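Local coordinates for response regulator aspartate phosphatase H (Bacillus subtilis, PDB 3Q15), which dephosphorylates the sporulation response regulator Spo0F and also acts on ComA, thereby controlling both sporulation and competence, at residues I16-K21 / E32-E37; L52-L57 / L104-M109; C59-L64 / E86-P91. All blocks are in the same frame, centred on the assembly; numbering follows the deposited sequence.

Contact 1: I16-K21 / E32-E37; sequences INEWYK and EILKAE
Trp-19 and Leu-34, their CA atoms 5.4 Å apart, mark the nearest backbone approach of two antiparallel helical segments, 16-21 and 32-37, whose axes pass at 8.9 Å with their directions 159° apart. Beside this point the CB atoms of Trp-19 and Leu-34 meet at 4.0 Å. Leu-34 reaches on chiefly with CD1, which comes to 3.4 Å from Glu-18 CG, on the aliphatic part of a side chain that is bent at its second torsion and passes the leucine at a slant. The larger contact is made by the indole. With CG anti to the backbone N (chi1 176°), the Trp-19 ring runs alongside Lys-35, both side chains pointing the same way. Lys-35 CB sits over one face of the six-membered ring, 3.9 Å from its centroid and displaced toward the rim, a CH-pi contact. From there the extended chain runs out past the rim at the CZ2 corner, CG 3.3 Å and CD 3.4 Å from Trp-19 CZ2. Its ammonium group leaves the ring and forms a salt bridge with Glu-39 on its own helix. No hydrogen bond crosses between the segments, yet the indole is fixed by its NE1, which bonds to His-62 ND1 while Glu-32 bonds to the NE2 of that same imidazole. An antiparallel hairpin closed by a short turn, its aromatic side chain leaning on a third helix, is the arrangement expected of the N-terminal three-helix bundle of a Rap protein.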
loop_
_atom_site.group_PDB
_atom_site.type_symbol
_atom_site.label_atom_id
_atom_site.label_comp_id
_atom_site.label_asym_id
_atom_site.label_seq_id
_atom_site.Cartn_x
_atom_site.Cartn_y
_atom_site.Cartn_z
ATOM N N ILE A 16 -0.824 -21.706 16.116
ATOM C CA ILE A 16 -0.136 -21.201 17.303
ATOM C C ILE A 16 -0.910 -20.026 17.911
ATOM O O ILE A 16 -1.014 -19.900 19.131
ATOM C CB ILE A 16 1.313 -20.768 16.981
ATOM C CG1 ILE A 16 2.155 -21.983 16.587
ATOM C CG2 ILE A 16 1.941 -20.059 18.173
ATOM C CD1 ILE A 16 3.609 -21.667 16.312
ATOM N N ASN A 17 -1.456 -19.174 17.047
ATOM C CA ASN A 17 -2.327 -18.088 17.478
ATOM C C ASN A 17 -3.517 -18.630 18.259
ATOM O O ASN A 17 -3.947 -18.035 19.245
ATOM C CB ASN A 17 -2.845 -17.304 16.270
ATOM C CG ASN A 17 -1.765 -16.481 15.597
ATOM O OD1 ASN A 17 -0.593 -16.535 15.977
ATOM N ND2 ASN A 17 -2.154 -15.717 14.584
ATOM N N GLU A 18 -4.057 -19.752 17.793
ATOM C CA GLU A 18 -5.193 -20.375 18.449
ATOM C C GLU A 18 -4.737 -20.972 19.769
ATOM O O GLU A 18 -5.435 -20.886 20.778
ATOM C CB GLU A 18 -5.803 -21.462 17.560
ATOM C CG GLU A 18 -6.993 -22.160 18.187
ATOM C CD GLU A 18 -8.127 -21.206 18.502
ATOM O OE1 GLU A 18 -8.898 -21.491 19.442
ATOM O OE2 GLU A 18 -8.249 -20.175 17.806
ATOM N N TRP A 19 -3.556 -21.584 19.742
ATOM C CA TRP A 19 -2.918 -22.108 20.943
ATOM C C TRP A 19 -2.808 -20.997 21.992
ATOM O O TRP A 19 -3.160 -21.188 23.158
ATOM C CB TRP A 19 -1.542 -22.674 20.576
ATOM C CG TRP A 19 -0.725 -23.178 21.724
ATOM C CD1 TRP A 19 -1.150 -23.416 23.000
ATOM C CD2 TRP A 19 0.670 -23.495 21.702
ATOM N NE1 TRP A 19 -0.105 -23.865 23.771
ATOM C CE2 TRP A 19 1.028 -23.922 22.994
ATOM C CE3 TRP A 19 1.658 -23.462 20.707
ATOM C CZ2 TRP A 19 2.322 -24.310 23.324
ATOM C CZ3 TRP A 19 2.941 -23.846 21.034
ATOM C CH2 TRP A 19 3.263 -24.267 22.332
ATOM N N TYR A 20 -2.339 -19.830 21.556
ATOM C CA TYR A 20 -2.188 -18.659 22.418
ATOM C C TYR A 20 -3.509 -18.241 23.053
ATOM O O TYR A 20 -3.561 -17.899 24.234
ATOM C CB TYR A 20 -1.637 -17.487 21.603
ATOM C CG TYR A 20 -1.064 -16.357 22.431
ATOM C CD1 TYR A 20 -0.625 -16.573 23.732
ATOM C CD2 TYR A 20 -0.965 -15.073 21.913
ATOM C CE1 TYR A 20 -0.097 -15.541 24.492
ATOM C CE2 TYR A 20 -0.441 -14.030 22.667
ATOM C CZ TYR A 20 -0.008 -14.271 23.953
ATOM O OH TYR A 20 0.513 -13.243 24.704
ATOM N N LYS A 21 -4.574 -18.246 22.257
ATOM C CA LYS A 21 -5.898 -17.885 22.750
ATOM C C LYS A 21 -6.310 -18.766 23.928
ATOM O O LYS A 21 -6.832 -18.275 24.929
ATOM C CB LYS A 21 -6.935 -17.980 21.631
ATOM C CG LYS A 21 -6.815 -16.904 20.563
ATOM C CD LYS A 21 -7.880 -17.081 19.493
ATOM C CE LYS A 21 -7.860 -15.931 18.498
ATOM N NZ LYS A 21 -6.510 -15.750 17.901
ATOM N N GLU A 32 -3.096 -27.809 25.639
ATOM C CA GLU A 32 -2.281 -29.006 25.467
ATOM C C GLU A 32 -2.550 -29.677 24.120
ATOM O O GLU A 32 -1.621 -30.098 23.430
ATOM C CB GLU A 32 -2.511 -29.992 26.615
ATOM C CG GLU A 32 -1.990 -29.514 27.964
ATOM C CD GLU A 32 -0.474 -29.390 28.005
ATOM O OE1 GLU A 32 0.194 -29.821 27.042
ATOM O OE2 GLU A 32 0.052 -28.861 29.006
ATOM N N ILE A 33 -3.821 -29.775 23.749
ATOM C CA ILE A 33 -4.194 -30.339 22.458
ATOM C C ILE A 33 -3.524 -29.574 21.319
ATOM O O ILE A 33 -2.826 -30.155 20.487
ATOM C CB ILE A 33 -5.725 -30.327 22.256
ATOM C CG1 ILE A 33 -6.406 -31.216 23.298
ATOM C CG2 ILE A 33 -6.087 -30.784 20.848
ATOM C CD1 ILE A 33 -7.918 -31.221 23.210
ATOM N N LEU A 34 -3.734 -28.262 21.291
ATOM C CA LEU A 34 -3.176 -27.430 20.233
ATOM C C LEU A 34 -1.648 -27.454 20.222
ATOM O O LEU A 34 -1.033 -27.493 19.159
ATOM C CB LEU A 34 -3.709 -26.001 20.337
ATOM C CG LEU A 34 -5.188 -25.888 19.957
ATOM C CD1 LEU A 34 -5.761 -24.536 20.346
ATOM C CD2 LEU A 34 -5.382 -26.156 18.471
ATOM N N LYS A 35 -1.044 -27.444 21.406
ATOM C CA LYS A 35 0.407 -27.543 21.519
ATOM C C LYS A 35 0.905 -28.841 20.889
ATOM O O LYS A 35 1.922 -28.855 20.195
ATOM C CB LYS A 35 0.829 -27.470 22.987
ATOM C CG LYS A 35 2.325 -27.630 23.236
ATOM C CD LYS A 35 2.654 -27.416 24.711
ATOM C CE LYS A 35 4.153 -27.419 24.969
ATOM N NZ LYS A 35 4.764 -28.756 24.740
ATOM N N ALA A 36 0.180 -29.930 21.132
ATOM C CA ALA A 36 0.547 -31.231 20.585
ATOM C C ALA A 36 0.413 -31.251 19.066
ATOM O O ALA A 36 1.245 -31.834 18.370
ATOM C CB ALA A 36 -0.301 -32.341 21.213
ATOM N N GLU A 37 -0.636 -30.617 18.555
ATOM C CA GLU A 37 -0.847 -30.556 17.112
ATOM C C GLU A 37 0.260 -29.770 16.429
ATOM O O GLU A 37 0.787 -30.191 15.401
ATOM C CB GLU A 37 -2.207 -29.935 16.785
ATOM C CG GLU A 37 -3.394 -30.762 17.244
ATOM C CD GLU A 37 -4.717 -30.177 16.795
ATOM O OE1 GLU A 37 -4.710 -29.305 15.902
ATOM O OE2 GLU A 37 -5.762 -30.588 17.338
#

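Contact 2: L52-L57 / L104-M109; sequences LIYYSL and LFFRGM
The rings of Tyr-54 and Phe-106 lie almost parallel, their planes only 4° apart, but they are slid so far past each other that they barely overlap: the centroids are 5.8 Å apart. Contact is therefore made by one flank of each ring, Tyr-54 CD2 lying 3.7 Å from Phe-106 CD2 and 3.9 Å from Phe-106 CE2. One face of Phe-106 is taken by its sequence neighbour, with Phe-105 CD2 4.0 Å above the plane over the centre of the ring. The Tyr-54 ring also meets that of Tyr-102, at about 40°, and packs on Ile-16. The two side chains, one from each helix, slide past each other in opposite directions; Tyr-54, with CG anti to the backbone N (chi1 -177°), sends its ring out toward Phe-106 so that the CD2 flank is the part that meets it. The pair joins helix 49-67 of the N-terminal bundle to helix 93-113, whose later part falls in the first predicted TPR repeat. Both rings are buried and no hydrogen bond links the segments. The phenol hydroxyl is satisfied by Asn-17, beyond this pair, so the contact between Tyr-54 and Phe-106 is held by apolar contact at the ring flanks, with little face-to-face stacking, and probably imposes little directional constraint.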
loop_
_atom_site.group_PDB
_atom_site.type_symbol
_atom_site.label_atom_id
_atom_site.label_comp_id
_atom_site.label_asym_id
_atom_site.label_seq_id
_atom_site.Cartn_x
_atom_site.Cartn_y
_atom_site.Cartn_z
ATOM N N LEU A 52 9.627 -21.090 14.133
ATOM C CA LEU A 52 10.179 -21.883 15.229
ATOM C C LEU A 52 10.457 -21.040 16.471
ATOM O O LEU A 52 10.316 -21.516 17.595
ATOM C CB LEU A 52 11.461 -22.594 14.793
ATOM C CG LEU A 52 11.359 -23.538 13.596
ATOM C CD1 LEU A 52 12.701 -24.203 13.338
ATOM C CD2 LEU A 52 10.279 -24.581 13.825
ATOM N N ILE A 53 10.868 -19.792 16.264
ATOM C CA ILE A 53 11.075 -18.866 17.369
ATOM C C ILE A 53 9.746 -18.564 18.041
ATOM O O ILE A 53 9.641 -18.588 19.264
ATOM C CB ILE A 53 11.702 -17.544 16.892
ATOM C CG1 ILE A 53 13.117 -17.785 16.362
ATOM C CG2 ILE A 53 11.725 -16.530 18.027
ATOM C CD1 ILE A 53 13.820 -16.518 15.949
ATOM N N TYR A 54 8.730 -18.286 17.230
ATOM C CA TYR A 54 7.386 -18.025 17.734
ATOM C C TYR A 54 6.883 -19.233 18.521
ATOM O O TYR A 54 6.251 -19.091 19.569
ATOM C CB TYR A 54 6.447 -17.705 16.568
ATOM C CG TYR A 54 5.031 -17.346 16.962
ATOM C CD1 TYR A 54 4.746 -16.776 18.196
ATOM C CD2 TYR A 54 3.972 -17.585 16.093
ATOM C CE1 TYR A 54 3.446 -16.449 18.549
ATOM C CE2 TYR A 54 2.676 -17.264 16.437
ATOM C CZ TYR A 54 2.417 -16.697 17.666
ATOM O OH TYR A 54 1.119 -16.380 18.009
ATOM N N TYR A 55 7.182 -20.425 18.013
ATOM C CA TYR A 55 6.822 -21.665 18.693
ATOM C C TYR A 55 7.495 -21.791 20.061
ATOM O O TYR A 55 6.843 -22.133 21.049
ATOM C CB TYR A 55 7.168 -22.877 17.823
ATOM C CG TYR A 55 7.252 -24.173 18.599
ATOM C CD1 TYR A 55 6.108 -24.893 18.914
ATOM C CD2 TYR A 55 8.476 -24.672 19.021
ATOM C CE1 TYR A 55 6.183 -26.078 19.629
ATOM C CE2 TYR A 55 8.560 -25.854 19.736
ATOM C CZ TYR A 55 7.410 -26.552 20.036
ATOM O OH TYR A 55 7.494 -27.727 20.746
ATOM N N SER A 56 8.798 -21.524 20.108
ATOM C CA SER A 56 9.565 -21.640 21.347
ATOM C C SER A 56 9.134 -20.618 22.394
ATOM O O SER A 56 9.061 -20.929 23.582
ATOM C CB SER A 56 11.068 -21.517 21.076
ATOM O OG SER A 56 11.541 -22.639 20.353
ATOM N N LEU A 57 8.854 -19.397 21.953
ATOM C CA LEU A 57 8.326 -18.385 22.854
ATOM C C LEU A 57 6.962 -18.817 23.398
ATOM O O LEU A 57 6.671 -18.646 24.584
ATOM C CB LEU A 57 8.218 -17.036 22.143
ATOM C CG LEU A 57 9.525 -16.398 21.662
ATOM C CD1 LEU A 57 9.238 -15.128 20.867
ATOM C CD2 LEU A 57 10.463 -16.109 22.834
ATOM N N LEU A 104 0.136 -11.439 14.887
ATOM C CA LEU A 104 -0.363 -10.546 13.848
ATOM C C LEU A 104 0.385 -10.749 12.534
ATOM O O LEU A 104 -0.208 -10.714 11.454
ATOM C CB LEU A 104 -0.226 -9.089 14.297
ATOM C CG LEU A 104 -1.089 -8.640 15.477
ATOM C CD1 LEU A 104 -0.596 -7.312 16.034
ATOM C CD2 LEU A 104 -2.556 -8.549 15.062
ATOM N N PHE A 105 1.693 -10.955 12.631
ATOM C CA PHE A 105 2.521 -11.130 11.449
ATOM C C PHE A 105 2.121 -12.386 10.691
ATOM O O PHE A 105 1.796 -12.327 9.506
ATOM C CB PHE A 105 4.007 -11.190 11.815
ATOM C CG PHE A 105 4.902 -11.489 10.642
ATOM C CD1 PHE A 105 5.366 -10.466 9.826
ATOM C CD2 PHE A 105 5.262 -12.795 10.343
ATOM C CE1 PHE A 105 6.185 -10.738 8.737
ATOM C CE2 PHE A 105 6.079 -13.077 9.255
ATOM C CZ PHE A 105 6.542 -12.045 8.451
ATOM N N PHE A 106 2.140 -13.521 11.378
ATOM C CA PHE A 106 1.793 -14.785 10.742
ATOM C C PHE A 106 0.334 -14.854 10.306
ATOM O O PHE A 106 0.002 -15.578 9.374
ATOM C CB PHE A 106 2.141 -15.959 11.649
ATOM C CG PHE A 106 3.603 -16.254 11.691
ATOM C CD1 PHE A 106 4.237 -16.806 10.591
ATOM C CD2 PHE A 106 4.351 -15.963 12.817
ATOM C CE1 PHE A 106 5.597 -17.071 10.616
ATOM C CE2 PHE A 106 5.708 -16.227 12.849
ATOM C CZ PHE A 106 6.331 -16.782 11.748
ATOM N N ARG A 107 -0.531 -14.105 10.980
ATOM C CA ARG A 107 -1.924 -14.029 10.567
ATOM C C ARG A 107 -2.028 -13.264 9.255
ATOM O O ARG A 107 -2.819 -13.616 8.381
ATOM C CB ARG A 107 -2.787 -13.367 11.646
ATOM C CG ARG A 107 -4.231 -13.155 11.226
ATOM C CD ARG A 107 -4.892 -14.464 10.824
ATOM N NE ARG A 107 -6.248 -14.265 10.321
ATOM C CZ ARG A 107 -7.344 -14.318 11.073
ATOM N NH1 ARG A 107 -7.250 -14.564 12.373
ATOM N NH2 ARG A 107 -8.535 -14.127 10.523
ATOM N N GLY A 108 -1.220 -12.218 9.123
ATOM C CA GLY A 108 -1.152 -11.455 7.891
ATOM C C GLY A 108 -0.636 -12.298 6.741
ATOM O O GLY A 108 -1.169 -12.248 5.632
ATOM N N MET A 109 0.402 -13.082 7.007
ATOM C CA MET A 109 0.952 -13.967 5.988
ATOM C C MET A 109 -0.042 -15.068 5.614
ATOM O O MET A 109 -0.124 -15.469 4.455
ATOM C CB MET A 109 2.282 -14.569 6.450
ATOM C CG MET A 109 3.438 -13.572 6.502
ATOM S SD MET A 109 3.738 -12.766 4.914
ATOM C CE MET A 109 5.132 -11.716 5.314
#

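Contact 3: C59-L64 / E86-P91; sequences CFRHQL and ETIETP
Van der Waals packing between Arg-61 and Ile-88 forms the centre of this contact, with the methyl CG2 of Ile-88 set over the middle of one guanidinium face, 3.6 Å above its plane. The nearest atom is Arg-61 CZ, 3.7 Å from Ile-88 CG2, so the isoleucine meets the flat carbon centre of the group and leaves its in-plane N-H directions to other partners. Arg-61 gets there by starting with CG anti to the backbone N and then bending at its second torsion (chi2 54°). One helical turn on, Leu-64 extends the apolar contact, its CB standing 4.2 Å from Ile-88 CG2. Ile-88 is packed as well by Phe-26 and Tyr-68, which belong to loops. These contacts bring helix 81-89, probably part of the linker that joins the N-terminal bundle to the TPR domain, against the C-terminal half of helix 49-67, the last helix of the three-helix bundle. The polar part of the contact runs through water. A water molecule in the guanidinium plane accepts from Arg-61 NH2 at 2.6 Å and donates to Glu-89 OE1 at 2.5 Å, bridging two opposite charges whose nearest atoms, Arg-61 NH2 and Glu-89 OE1, are 4.5 Å apart, too far for a direct salt bridge. Glu-89 OE1 has a stronger partner in Arg-24, with which it does form one. A leucine in place of Arg-61 would probably leave this water without its donor from this side and Glu-89 without the nearby positive charge of the guanidinium, while the methyl of Ile-88 would lose the flat surface beneath it. Along its length the arginine also packs on Tyr-20 and Ile-23 of helix 9-24 and on Leu-99 of helix 93-113.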
loop_
_atom_site.group_PDB
_atom_site.type_symbol
_atom_site.label_atom_id
_atom_site.label_comp_id
_atom_site.label_asym_id
_atom_site.label_seq_id
_atom_site.Cartn_x
_atom_site.Cartn_y
_atom_site.Cartn_z
ATOM N N CYS A 59 5.930 -21.874 23.748
ATOM C CA CYS A 59 6.217 -22.947 24.696
ATOM C C CYS A 59 6.516 -22.377 26.081
ATOM O O CYS A 59 6.121 -22.948 27.098
ATOM C CB CYS A 59 7.398 -23.800 24.220
ATOM S SG CYS A 59 7.014 -24.957 22.883
ATOM N N PHE A 60 7.214 -21.247 26.105
ATOM C CA PHE A 60 7.589 -20.599 27.356
ATOM C C PHE A 60 6.361 -19.960 27.996
ATOM O O PHE A 60 6.136 -20.081 29.201
ATOM C CB PHE A 60 8.676 -19.550 27.101
ATOM C CG PHE A 60 9.197 -18.886 28.350
ATOM C CD1 PHE A 60 10.078 -19.550 29.188
ATOM C CD2 PHE A 60 8.821 -17.591 28.672
ATOM C CE1 PHE A 60 10.562 -18.941 30.334
ATOM C CE2 PHE A 60 9.302 -16.976 29.816
ATOM C CZ PHE A 60 10.174 -17.651 30.648
ATOM N N ARG A 61 5.568 -19.284 27.173
ATOM C CA ARG A 61 4.337 -18.661 27.636
ATOM C C ARG A 61 3.386 -19.727 28.171
ATOM O O ARG A 61 2.719 -19.523 29.184
ATOM C CB ARG A 61 3.685 -17.873 26.499
ATOM C CG ARG A 61 2.420 -17.141 26.892
ATOM C CD ARG A 61 2.646 -16.228 28.089
ATOM N NE ARG A 61 1.427 -15.501 28.436
ATOM C CZ ARG A 61 0.474 -15.987 29.222
ATOM N NH1 ARG A 61 0.603 -17.197 29.747
ATOM N NH2 ARG A 61 -0.607 -15.268 29.485
ATOM N N HIS A 62 3.339 -20.867 27.489
ATOM C CA HIS A 62 2.513 -21.991 27.917
ATOM C C HIS A 62 2.947 -22.507 29.287
ATOM O O HIS A 62 2.113 -22.879 30.113
ATOM C CB HIS A 62 2.572 -23.122 26.888
ATOM C CG HIS A 62 1.800 -24.343 27.284
ATOM N ND1 HIS A 62 0.500 -24.566 26.881
ATOM C CD2 HIS A 62 2.145 -25.407 28.047
ATOM C CE1 HIS A 62 0.079 -25.716 27.379
ATOM N NE2 HIS A 62 1.057 -26.246 28.091
ATOM N N GLN A 63 4.255 -22.531 29.521
ATOM C CA GLN A 63 4.788 -23.000 30.797
ATOM C C GLN A 63 4.478 -22.007 31.917
ATOM O O GLN A 63 4.197 -22.399 33.048
ATOM C CB GLN A 63 6.296 -23.245 30.700
ATOM C CG GLN A 63 6.904 -23.867 31.952
ATOM C CD GLN A 63 6.317 -25.232 32.270
ATOM O OE1 GLN A 63 6.078 -26.041 31.373
ATOM N NE2 GLN A 63 6.074 -25.493 33.552
ATOM N N LEU A 64 4.529 -20.719 31.596
ATOM C CA LEU A 64 4.148 -19.688 32.551
ATOM C C LEU A 64 2.719 -19.903 33.030
ATOM O O LEU A 64 2.419 -19.724 34.207
ATOM C CB LEU A 64 4.288 -18.294 31.933
ATOM C CG LEU A 64 5.706 -17.730 31.831
ATOM C CD1 LEU A 64 5.701 -16.370 31.153
ATOM C CD2 LEU A 64 6.344 -17.637 33.211
ATOM N N GLU A 86 -3.129 -10.305 34.039
ATOM C CA GLU A 86 -2.300 -9.138 34.322
ATOM C C GLU A 86 -1.083 -9.535 35.158
ATOM O O GLU A 86 -0.016 -8.928 35.056
ATOM C CB GLU A 86 -3.122 -8.063 35.039
ATOM C CG GLU A 86 -2.385 -6.757 35.290
ATOM C CD GLU A 86 -1.488 -6.817 36.510
ATOM O OE1 GLU A 86 -1.737 -7.670 37.388
ATOM O OE2 GLU A 86 -0.534 -6.013 36.590
ATOM N N THR A 87 -1.256 -10.565 35.979
ATOM C CA THR A 87 -0.191 -11.056 36.845
ATOM C C THR A 87 0.944 -11.659 36.022
ATOM O O THR A 87 2.118 -11.485 36.337
ATOM C CB THR A 87 -0.727 -12.107 37.842
ATOM O OG1 THR A 87 -1.745 -11.516 38.659
ATOM C CG2 THR A 87 0.388 -12.625 38.737
ATOM N N ILE A 88 0.583 -12.366 34.960
ATOM C CA ILE A 88 1.570 -13.023 34.114
ATOM C C ILE A 88 2.204 -12.069 33.102
ATOM O O ILE A 88 3.409 -12.118 32.872
ATOM C CB ILE A 88 0.950 -14.223 33.374
ATOM C CG1 ILE A 88 0.522 -15.294 34.378
ATOM C CG2 ILE A 88 1.930 -14.804 32.365
ATOM C CD1 ILE A 88 -0.078 -16.530 33.740
ATOM N N GLU A 89 1.393 -11.203 32.504
ATOM C CA GLU A 89 1.853 -10.346 31.409
ATOM C C GLU A 89 2.736 -9.177 31.852
ATOM O O GLU A 89 3.752 -8.883 31.220
ATOM C CB GLU A 89 0.661 -9.818 30.610
ATOM C CG GLU A 89 -0.116 -10.891 29.887
ATOM C CD GLU A 89 -1.249 -10.325 29.057
ATOM O OE1 GLU A 89 -1.885 -11.107 28.328
ATOM O OE2 GLU A 89 -1.501 -9.101 29.136
ATOM N N THR A 90 2.340 -8.508 32.927
ATOM C CA THR A 90 3.059 -7.329 33.404
ATOM C C THR A 90 4.566 -7.557 33.556
ATOM O O THR A 90 5.362 -6.776 33.040
ATOM C CB THR A 90 2.463 -6.793 34.718
ATOM O OG1 THR A 90 1.100 -6.412 34.497
ATOM C CG2 THR A 90 3.248 -5.584 35.211
ATOM N N PRO A 91 4.963 -8.631 34.258
ATOM C CA PRO A 91 6.393 -8.923 34.410
ATOM C C PRO A 91 7.024 -9.424 33.113
ATOM O O PRO A 91 8.249 -9.531 33.027
ATOM C CB PRO A 91 6.414 -10.043 35.458
ATOM C CG PRO A 91 5.069 -10.017 36.097
ATOM C CD PRO A 91 4.133 -9.564 35.035
HETATM O O HOH W 1 -0.663 -13.254 27.808
#

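In the fold
Helix 49-67 ties the three contacts together: contacts 2 and 3 use successive parts of it, with centres about 17 Å apart, and both parts touch the hairpin of contact 1. Contact 1 lies about 12 Å from contact 2 and about 15 Å from contact 3, centre to centre. Toward contact 2, Trp-19 CZ3 packs 4.0 Å from Tyr-55 CD1; toward contact 3, Trp-19 CH2 lies 3.9 Å from Cys-59 N, so the same indole reaches both. Contact 1 is thus internal to the bundle, whereas contacts 2 and 3 attach the bundle to helices that follow it. Residues of 52-57 and Phe-60 also pack against another protein chain of the assembly.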